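Local structure of protein yciO (Escherichia coli, 1K7J) at residues Y38-I44 / P139-L145; L75-V81 / L101-V107. The protein is of unknown function but belongs to the SUA5/YrdC family and may bind double-stranded RNA. All coordinates share one frame; numbering follows the deposited sequence.

Contact 1: residues Y38-I44 / P139-L145; sequences YALGCKI and PMLSTSL. With SO4 (sulfate ion), chain B.
The carbonyl oxygen of Leu141 is gripped twice by the neighbouring strand: Cys42 N donates to it over 2.9 Å, lying in the carbonyl plane, while Gly41 CA adds a C-H...O contact to Leu141 O at 3.1 Å. These bonds belong to the antiparallel pairing of strands 37-43 and 140-144 within the mixed sheet of the YrdC-like fold. Further along, Leu40 N reaches Thr143 O in a nearly straight bond (N-H...O 165°).

Leu40, Cys42, Leu141 and Thr143 share one face, where helix 47-57 packs on Leu40, Cys42 and Thr143. With SG set between the backbone N and the carbonyl carbon (chi1 71°), Cys42 lays its sulfur 3.7 Å from Leu141 CD2. Leu145, just past its strand, crosses Leu40 at about a right angle, CD1 against CG. On the other face Ser142 OG is hydrogen-bonded to Tyr32.

At the Ser144 end, N and OG both bind a sulfate, OG to O1 at 2.6 Å; Arg57 and Arg196 also bind the ion, and Arg122 bonds Ser144 OG, consistent with a site suited to anions, although the ion probably came from the crystallisation liquor. Just beyond the other end, one water bridges the segments, accepting from Ile44 N at 2.8 Å and donating to Pro139 O at 2.7 Å.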
ATOM      1  N   TYR A  38       6.865  -2.707   5.629  1.00  8.44           N
ATOM      2  CA  TYR A  38       6.934  -1.316   5.202  1.00  8.01           C
ATOM      3  C   TYR A  38       6.452  -1.195   3.760  1.00  8.18           C
ATOM      4  O   TYR A  38       6.456  -2.168   3.010  1.00  8.39           O
ATOM      5  CB  TYR A  38       8.366  -0.793   5.349  1.00  8.32           C
ATOM      6  CG  TYR A  38       8.657  -0.305   6.751  1.00  7.62           C
ATOM      7  CD1 TYR A  38       8.312   0.991   7.140  1.00  7.29           C
ATOM      8  CD2 TYR A  38       9.221  -1.150   7.708  1.00  7.93           C
ATOM      9  CE1 TYR A  38       8.518   1.433   8.445  1.00  7.98           C
ATOM     10  CE2 TYR A  38       9.427  -0.717   9.022  1.00  8.35           C
ATOM     11  CZ  TYR A  38       9.071   0.577   9.380  1.00  8.17           C
ATOM     12  OH  TYR A  38       9.262   1.014  10.674  1.00  8.10           O
ATOM     13  N   ALA A  39       6.029   0.004   3.381  1.00  8.39           N
ATOM     14  CA  ALA A  39       5.527   0.238   2.036  1.00  8.52           C
ATOM     15  C   ALA A  39       5.989   1.581   1.501  1.00  8.64           C
ATOM     16  O   ALA A  39       6.407   2.452   2.262  1.00  8.52           O
ATOM     17  CB  ALA A  39       3.994   0.190   2.041  1.00  8.81           C
ATOM     18  N   LEU A  40       5.919   1.733   0.183  1.00  9.21           N
ATOM     19  CA  LEU A  40       6.272   2.982  -0.478  1.00  9.85           C
ATOM     20  C   LEU A  40       4.952   3.675  -0.780  1.00 10.26           C
ATOM     21  O   LEU A  40       3.960   3.014  -1.087  1.00 11.10           O
ATOM     22  CB  LEU A  40       7.006   2.709  -1.794  1.00 10.93           C
ATOM     23  CG  LEU A  40       8.447   2.208  -1.727  1.00 11.62           C
ATOM     24  CD1 LEU A  40       8.837   1.593  -3.061  1.00 12.11           C
ATOM     25  CD2 LEU A  40       9.375   3.363  -1.369  1.00 12.51           C
ATOM     26  N   GLY A  41       4.930   5.000  -0.692  1.00  9.73           N
ATOM     27  CA  GLY A  41       3.702   5.712  -0.974  1.00  9.96           C
ATOM     28  C   GLY A  41       3.895   7.099  -1.556  1.00  9.60           C
ATOM     29  O   GLY A  41       4.926   7.737  -1.356  1.00  9.67           O
ATOM     30  N   CYS A  42       2.891   7.552  -2.295  1.00  9.85           N
ATOM     31  CA  CYS A  42       2.893   8.884  -2.889  1.00 10.04           C
ATOM     32  C   CYS A  42       1.451   9.204  -3.262  1.00 10.14           C
ATOM     33  O   CYS A  42       0.573   8.345  -3.137  1.00  9.76           O
ATOM     34  CB  CYS A  42       3.792   8.938  -4.128  1.00  9.67           C
ATOM     35  SG  CYS A  42       3.173   8.051  -5.582  1.00 11.96           S
ATOM     36  N   LYS A  43       1.188  10.431  -3.701  1.00 11.00           N
ATOM     37  CA  LYS A  43      -0.181  10.775  -4.062  1.00 12.10           C
ATOM     38  C   LYS A  43      -0.513  10.171  -5.420  1.00 12.41           C
ATOM     39  O   LYS A  43       0.369   9.996  -6.262  1.00 12.97           O
ATOM     40  CB  LYS A  43      -0.388  12.292  -4.068  1.00 13.46           C
ATOM     41  CG  LYS A  43       0.434  13.069  -5.071  1.00 14.92           C
ATOM     42  CD  LYS A  43       0.114  14.550  -4.919  1.00 16.75           C
ATOM     43  CE  LYS A  43       0.867  15.411  -5.906  1.00 18.06           C
ATOM     44  NZ  LYS A  43       0.463  16.838  -5.735  1.00 18.80           N
ATOM     45  N   ILE A  44      -1.782   9.834  -5.623  1.00 12.96           N
ATOM     46  CA  ILE A  44      -2.203   9.217  -6.874  1.00 13.56           C
ATOM     47  C   ILE A  44      -2.098  10.142  -8.077  1.00 14.27           C
ATOM     48  O   ILE A  44      -2.026   9.676  -9.213  1.00 14.82           O
ATOM     49  CB  ILE A  44      -3.656   8.693  -6.787  1.00 14.55           C
ATOM     50  CG1 ILE A  44      -4.622   9.849  -6.529  1.00 14.84           C
ATOM     51  CG2 ILE A  44      -3.771   7.663  -5.673  1.00 14.40           C
ATOM     52  CD1 ILE A  44      -6.086   9.433  -6.554  1.00 16.09           C
ATOM     53  N   PRO A 139      -6.981   7.748  -1.054  1.00  9.46           N
ATOM     54  CA  PRO A 139      -5.999   6.662  -1.080  1.00  9.79           C
ATOM     55  C   PRO A 139      -4.595   7.139  -1.404  1.00 10.16           C
ATOM     56  O   PRO A 139      -4.400   8.201  -1.990  1.00  9.93           O
ATOM     57  CB  PRO A 139      -6.532   5.729  -2.168  1.00  9.45           C
ATOM     58  CG  PRO A 139      -8.003   5.970  -2.131  1.00  9.25           C
ATOM     59  CD  PRO A 139      -8.079   7.472  -1.995  1.00  9.57           C
HETATM   60  N   MSE A 140      -3.620   6.331  -1.019  1.00 10.58           N
HETATM   61  CA  MSE A 140      -2.225   6.628  -1.283  1.00 11.84           C
HETATM   62  C   MSE A 140      -1.736   5.590  -2.291  1.00 11.90           C
HETATM   63  O   MSE A 140      -1.966   4.398  -2.106  1.00 12.25           O
HETATM   64  CB  MSE A 140      -1.435   6.525   0.025  1.00 13.98           C
HETATM   65  CG  MSE A 140       0.045   6.804  -0.077  1.00 16.93           C
HETATM   66 SE   MSE A 140       0.704   7.646   1.543  1.00 18.72          SE
HETATM   67  CE  MSE A 140      -0.042   6.447   2.858  1.00 19.18           C
ATOM     68  N   LEU A 141      -1.111   6.036  -3.377  1.00 11.02           N
ATOM     69  CA  LEU A 141      -0.579   5.097  -4.357  1.00 11.30           C
ATOM     70  C   LEU A 141       0.586   4.434  -3.642  1.00 10.87           C
ATOM     71  O   LEU A 141       1.458   5.121  -3.104  1.00 11.10           O
ATOM     72  CB  LEU A 141      -0.080   5.826  -5.603  1.00 11.88           C
ATOM     73  CG  LEU A 141       0.659   4.935  -6.606  1.00 12.80           C
ATOM     74  CD1 LEU A 141      -0.270   3.839  -7.118  1.00 13.54           C
ATOM     75  CD2 LEU A 141       1.171   5.788  -7.753  1.00 14.54           C
ATOM     76  N   SER A 142       0.607   3.107  -3.628  1.00 10.53           N
ATOM     77  CA  SER A 142       1.657   2.399  -2.913  1.00 10.70           C
ATOM     78  C   SER A 142       2.066   1.075  -3.532  1.00 10.84           C
ATOM     79  O   SER A 142       1.526   0.644  -4.549  1.00 10.56           O
ATOM     80  CB  SER A 142       1.192   2.112  -1.480  1.00 11.28           C
ATOM     81  OG  SER A 142       0.672   3.268  -0.846  1.00 11.96           O
ATOM     82  N   THR A 143       3.051   0.460  -2.889  1.00 11.33           N
ATOM     83  CA  THR A 143       3.563  -0.867  -3.227  1.00 11.06           C
ATOM     84  C   THR A 143       4.251  -1.323  -1.951  1.00 10.31           C
ATOM     85  O   THR A 143       4.664  -0.495  -1.130  1.00  9.16           O
ATOM     86  CB  THR A 143       4.628  -0.879  -4.367  1.00 11.93           C
ATOM     87  OG1 THR A 143       5.852  -0.300  -3.896  1.00 12.50           O
ATOM     88  CG2 THR A 143       4.133  -0.128  -5.585  1.00 13.04           C
ATOM     89  N   SER A 144       4.348  -2.629  -1.749  1.00 10.08           N
ATOM     90  CA  SER A 144       5.035  -3.117  -0.564  1.00 10.33           C
ATOM     91  C   SER A 144       6.508  -2.827  -0.803  1.00 10.97           C
ATOM     92  O   SER A 144       6.950  -2.755  -1.949  1.00 11.95           O
ATOM     93  CB  SER A 144       4.836  -4.623  -0.403  1.00 10.06           C
ATOM     94  OG  SER A 144       3.475  -4.937  -0.176  1.00  9.05           O
ATOM     95  N   LEU A 145       7.266  -2.638   0.268  1.00 11.08           N
ATOM     96  CA  LEU A 145       8.687  -2.387   0.119  1.00 12.66           C
ATOM     97  C   LEU A 145       9.429  -3.701   0.311  1.00 13.81           C
ATOM     98  O   LEU A 145       9.529  -4.210   1.424  1.00 13.75           O
ATOM     99  CB  LEU A 145       9.173  -1.367   1.154  1.00 12.03           C
ATOM    100  CG  LEU A 145      10.649  -0.970   1.048  1.00 12.81           C
ATOM    101  CD1 LEU A 145      10.930  -0.398  -0.335  1.00 13.16           C
ATOM    102  CD2 LEU A 145      10.986   0.054   2.126  1.00 12.83           C
TER
HETATM  103  S   SO4 B 207       2.906  -5.706  -3.660  1.00 10.96           S
HETATM  104  O1  SO4 B 207       2.338  -5.909  -2.314  1.00 10.23           O
HETATM  105  O2  SO4 B 207       3.742  -4.495  -3.671  1.00 10.58           O
HETATM  106  O3  SO4 B 207       3.736  -6.871  -4.027  1.00 11.41           O
HETATM  107  O4  SO4 B 207       1.807  -5.557  -4.631  1.00 11.67           O
HETATM  108  O   HOH W   1      -3.268  10.363  -3.253  1.00 11.41           O

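Contact 2: residues L75-V81 / L101-V107; sequences LSTYSFV and LKGTKEV
Thr104 meets the end of helix 72-78 with both its backbone and its hydroxyl, and two of the three direct hydrogen bonds across the contact use it. Its OG1 donates to Thr77 O at 3.1 Å, in the carbonyl plane and on a lone pair, while Thr104 N reaches Tyr78 O at 3.0 Å from well above that carbonyl's plane. Two of the last carbonyls of the helix are thus satisfied by one residue. A third bond, Phe80 N to Lys102 O at 2.9 Å, carries the pairing onward, and a water links Phe80 O to Lys102 N beside it.

Two CH-pi contacts involve the rings. Thr104 CG2, turned anti to the carbonyl carbon, sits 3.8 Å from the centroid of the Phe80 ring and only 7° off its normal. Glu106 CB lies less centrally over a face of the Tyr78 ring.

Apolar packing joins Leu101 CD1 to Leu75 CD2 at 4.1 Å, the two side chains crossing at about a right angle, near Met121 of strand 118-122. Val107 CG2 packs in the same apolar manner at the edge of the Tyr78 ring.

Thr104 OG1 also accepts from Glu106 N at 3.2 Å, which makes an ST turn at the head of the type I beta turn Thr104-Val107, set against a helix C-terminus.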
ATOM      1  N   LEU A  75     -12.425   1.881  -0.507  1.00  9.19           N
ATOM      2  CA  LEU A  75     -12.000   0.862  -1.459  1.00  9.36           C
ATOM      3  C   LEU A  75     -13.072   0.701  -2.537  1.00  8.99           C
ATOM      4  O   LEU A  75     -12.765   0.595  -3.726  1.00  8.99           O
ATOM      5  CB  LEU A  75     -11.768  -0.470  -0.730  1.00  9.32           C
ATOM      6  CG  LEU A  75     -11.328  -1.681  -1.562  1.00  9.64           C
ATOM      7  CD1 LEU A  75     -10.587  -2.667  -0.662  1.00  8.69           C
ATOM      8  CD2 LEU A  75     -12.536  -2.347  -2.218  1.00 10.12           C
ATOM      9  N   SER A  76     -14.332   0.713  -2.114  1.00  9.23           N
ATOM     10  CA  SER A  76     -15.460   0.553  -3.025  1.00  9.34           C
ATOM     11  C   SER A  76     -15.708   1.767  -3.911  1.00  9.54           C
ATOM     12  O   SER A  76     -16.531   1.721  -4.827  1.00 10.53           O
ATOM     13  CB  SER A  76     -16.718   0.225  -2.225  1.00  9.69           C
ATOM     14  OG  SER A  76     -16.525  -0.970  -1.487  1.00 10.14           O
ATOM     15  N   THR A  77     -15.001   2.855  -3.626  1.00  9.34           N
ATOM     16  CA  THR A  77     -15.127   4.077  -4.404  1.00  9.35           C
ATOM     17  C   THR A  77     -14.113   4.041  -5.544  1.00  9.10           C
ATOM     18  O   THR A  77     -14.372   4.534  -6.645  1.00  8.82           O
ATOM     19  CB  THR A  77     -14.841   5.316  -3.525  1.00  9.54           C
ATOM     20  OG1 THR A  77     -15.757   5.343  -2.422  1.00 10.25           O
ATOM     21  CG2 THR A  77     -14.989   6.599  -4.332  1.00 10.13           C
ATOM     22  N   TYR A  78     -12.963   3.433  -5.277  1.00  8.60           N
ATOM     23  CA  TYR A  78     -11.893   3.355  -6.260  1.00  8.89           C
ATOM     24  C   TYR A  78     -11.811   2.067  -7.072  1.00  8.63           C
ATOM     25  O   TYR A  78     -10.986   1.962  -7.972  1.00  8.37           O
ATOM     26  CB  TYR A  78     -10.545   3.631  -5.585  1.00  9.91           C
ATOM     27  CG  TYR A  78     -10.380   5.083  -5.195  1.00  9.80           C
ATOM     28  CD1 TYR A  78     -11.074   5.619  -4.111  1.00 10.67           C
ATOM     29  CD2 TYR A  78      -9.576   5.936  -5.950  1.00 10.71           C
ATOM     30  CE1 TYR A  78     -10.976   6.975  -3.789  1.00 11.23           C
ATOM     31  CE2 TYR A  78      -9.471   7.289  -5.639  1.00 11.25           C
ATOM     32  CZ  TYR A  78     -10.172   7.802  -4.561  1.00 11.86           C
ATOM     33  OH  TYR A  78     -10.071   9.140  -4.263  1.00 13.56           O
ATOM     34  N   SER A  79     -12.651   1.087  -6.762  1.00  8.43           N
ATOM     35  CA  SER A  79     -12.644  -0.157  -7.524  1.00  8.86           C
ATOM     36  C   SER A  79     -14.071  -0.663  -7.683  1.00  8.69           C
ATOM     37  O   SER A  79     -14.963  -0.271  -6.927  1.00  8.65           O
ATOM     38  CB  SER A  79     -11.778  -1.221  -6.834  1.00  9.15           C
ATOM     39  OG  SER A  79     -12.271  -1.549  -5.550  1.00  9.47           O
ATOM     40  N   PHE A  80     -14.290  -1.513  -8.681  1.00  9.28           N
ATOM     41  CA  PHE A  80     -15.615  -2.070  -8.927  1.00  9.45           C
ATOM     42  C   PHE A  80     -15.800  -3.296  -8.041  1.00  9.24           C
ATOM     43  O   PHE A  80     -15.098  -4.303  -8.184  1.00  8.99           O
ATOM     44  CB  PHE A  80     -15.767  -2.440 -10.402  1.00 10.03           C
ATOM     45  CG  PHE A  80     -15.828  -1.248 -11.321  1.00 10.79           C
ATOM     46  CD1 PHE A  80     -16.905  -0.367 -11.267  1.00 11.66           C
ATOM     47  CD2 PHE A  80     -14.814  -1.011 -12.245  1.00 11.38           C
ATOM     48  CE1 PHE A  80     -16.974   0.737 -12.127  1.00 11.84           C
ATOM     49  CE2 PHE A  80     -14.872   0.084 -13.106  1.00 12.05           C
ATOM     50  CZ  PHE A  80     -15.952   0.959 -13.048  1.00 12.33           C
ATOM     51  N   VAL A  81     -16.753  -3.196  -7.123  1.00  9.33           N
ATOM     52  CA  VAL A  81     -17.023  -4.262  -6.170  1.00  9.64           C
ATOM     53  C   VAL A  81     -18.410  -4.872  -6.353  1.00 10.38           C
ATOM     54  O   VAL A  81     -19.416  -4.183  -6.204  1.00 11.10           O
ATOM     55  CB  VAL A  81     -16.906  -3.718  -4.726  1.00  8.81           C
ATOM     56  CG1 VAL A  81     -17.135  -4.839  -3.718  1.00  9.39           C
ATOM     57  CG2 VAL A  81     -15.534  -3.084  -4.519  1.00  9.00           C
ATOM     58  N   LEU A 101      -8.655  -5.915  -8.043  1.00  8.99           N
ATOM     59  CA  LEU A 101      -9.958  -5.600  -8.617  1.00  9.24           C
ATOM     60  C   LEU A 101      -9.788  -4.623  -9.773  1.00  9.52           C
ATOM     61  O   LEU A 101      -8.711  -4.066  -9.977  1.00  9.78           O
ATOM     62  CB  LEU A 101     -10.851  -4.955  -7.550  1.00  9.77           C
ATOM     63  CG  LEU A 101     -11.253  -5.843  -6.370  1.00 10.39           C
ATOM     64  CD1 LEU A 101     -11.548  -4.986  -5.154  1.00 11.53           C
ATOM     65  CD2 LEU A 101     -12.458  -6.690  -6.756  1.00 10.89           C
ATOM     66  N   LYS A 102     -10.851  -4.424 -10.540  1.00 10.20           N
ATOM     67  CA  LYS A 102     -10.789  -3.473 -11.637  1.00 10.65           C
ATOM     68  C   LYS A 102     -10.949  -2.082 -11.034  1.00  9.82           C
ATOM     69  O   LYS A 102     -11.824  -1.862 -10.194  1.00  8.97           O
ATOM     70  CB  LYS A 102     -11.909  -3.739 -12.644  1.00 11.99           C
ATOM     71  CG  LYS A 102     -11.760  -5.058 -13.383  1.00 14.55           C
ATOM     72  CD  LYS A 102     -12.809  -5.209 -14.473  1.00 17.18           C
ATOM     73  CE  LYS A 102     -12.683  -4.117 -15.524  1.00 18.79           C
ATOM     74  NZ  LYS A 102     -13.693  -4.274 -16.615  1.00 20.08           N
ATOM     75  N   GLY A 103     -10.103  -1.149 -11.460  1.00 10.01           N
ATOM     76  CA  GLY A 103     -10.175   0.206 -10.941  1.00 10.04           C
ATOM     77  C   GLY A 103     -11.244   1.042 -11.614  1.00 10.57           C
ATOM     78  O   GLY A 103     -11.540   0.854 -12.795  1.00 10.28           O
ATOM     79  N   THR A 104     -11.836   1.965 -10.863  1.00 10.64           N
ATOM     80  CA  THR A 104     -12.870   2.838 -11.416  1.00 11.20           C
ATOM     81  C   THR A 104     -12.220   4.056 -12.056  1.00 11.88           C
ATOM     82  O   THR A 104     -10.992   4.178 -12.066  1.00 11.88           O
ATOM     83  CB  THR A 104     -13.840   3.338 -10.330  1.00 10.95           C
ATOM     84  OG1 THR A 104     -13.134   4.183  -9.411  1.00 10.46           O
ATOM     85  CG2 THR A 104     -14.445   2.166  -9.579  1.00 10.85           C
ATOM     86  N   LYS A 105     -13.047   4.961 -12.573  1.00 12.98           N
ATOM     87  CA  LYS A 105     -12.550   6.177 -13.212  1.00 13.88           C
ATOM     88  C   LYS A 105     -11.890   7.127 -12.215  1.00 13.62           C
ATOM     89  O   LYS A 105     -11.291   8.134 -12.600  1.00 14.40           O
ATOM     90  CB  LYS A 105     -13.692   6.888 -13.946  1.00 15.30           C
ATOM     91  CG  LYS A 105     -14.274   6.075 -15.090  1.00 16.75           C
ATOM     92  CD  LYS A 105     -13.218   5.797 -16.156  1.00 18.35           C
ATOM     93  CE  LYS A 105     -13.679   4.721 -17.131  1.00 19.44           C
ATOM     94  NZ  LYS A 105     -14.949   5.074 -17.815  1.00 20.03           N
ATOM     95  N   GLU A 106     -12.007   6.808 -10.931  1.00 13.13           N
ATOM     96  CA  GLU A 106     -11.389   7.611  -9.878  1.00 13.17           C
ATOM     97  C   GLU A 106      -9.881   7.424  -9.981  1.00 13.03           C
ATOM     98  O   GLU A 106      -9.102   8.260  -9.520  1.00 13.55           O
ATOM     99  CB  GLU A 106     -11.842   7.127  -8.497  1.00 13.44           C
ATOM    100  CG  GLU A 106     -13.304   7.361  -8.181  1.00 13.76           C
ATOM    101  CD  GLU A 106     -13.560   8.730  -7.583  1.00 14.67           C
ATOM    102  OE1 GLU A 106     -12.667   9.601  -7.670  1.00 14.42           O
ATOM    103  OE2 GLU A 106     -14.663   8.934  -7.032  1.00 15.09           O
ATOM    104  N   VAL A 107      -9.482   6.316 -10.597  1.00 12.58           N
ATOM    105  CA  VAL A 107      -8.073   5.973 -10.740  1.00 12.67           C
ATOM    106  C   VAL A 107      -7.454   6.358 -12.079  1.00 13.34           C
ATOM    107  O   VAL A 107      -7.974   5.999 -13.134  1.00 14.32           O
ATOM    108  CB  VAL A 107      -7.863   4.458 -10.567  1.00 12.20           C
ATOM    109  CG1 VAL A 107      -6.383   4.151 -10.484  1.00 11.80           C
ATOM    110  CG2 VAL A 107      -8.600   3.965  -9.329  1.00 11.77           C
TER
HETATM  111  O   HOH W   2     -13.396  -5.594  -9.993  1.00 12.68           O

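Followed from the N terminus, the chain lays down strand 37-43, and 94 residues separate 38-44 from 139-145, which returns beside it to close contact 1. Within that long loop, segment 75-81 ends helix 72-78, and after 19 further residues, helix 83-90 among them, 101-107 comes back to close contact 2. The small loop is therefore nested in the large one, and the two do not cross. Both reach the same sheet: contact 1 joins two of its strands, while contact 2 ties a helix end to the end of strand 97-102 and the turn that follows. Their centres lie about 17 Å apart, yet they touch where Tyr78 CZ meets Pro139 CD at 3.3 Å, with Ile44 CD1 also packed on the Tyr78 ring.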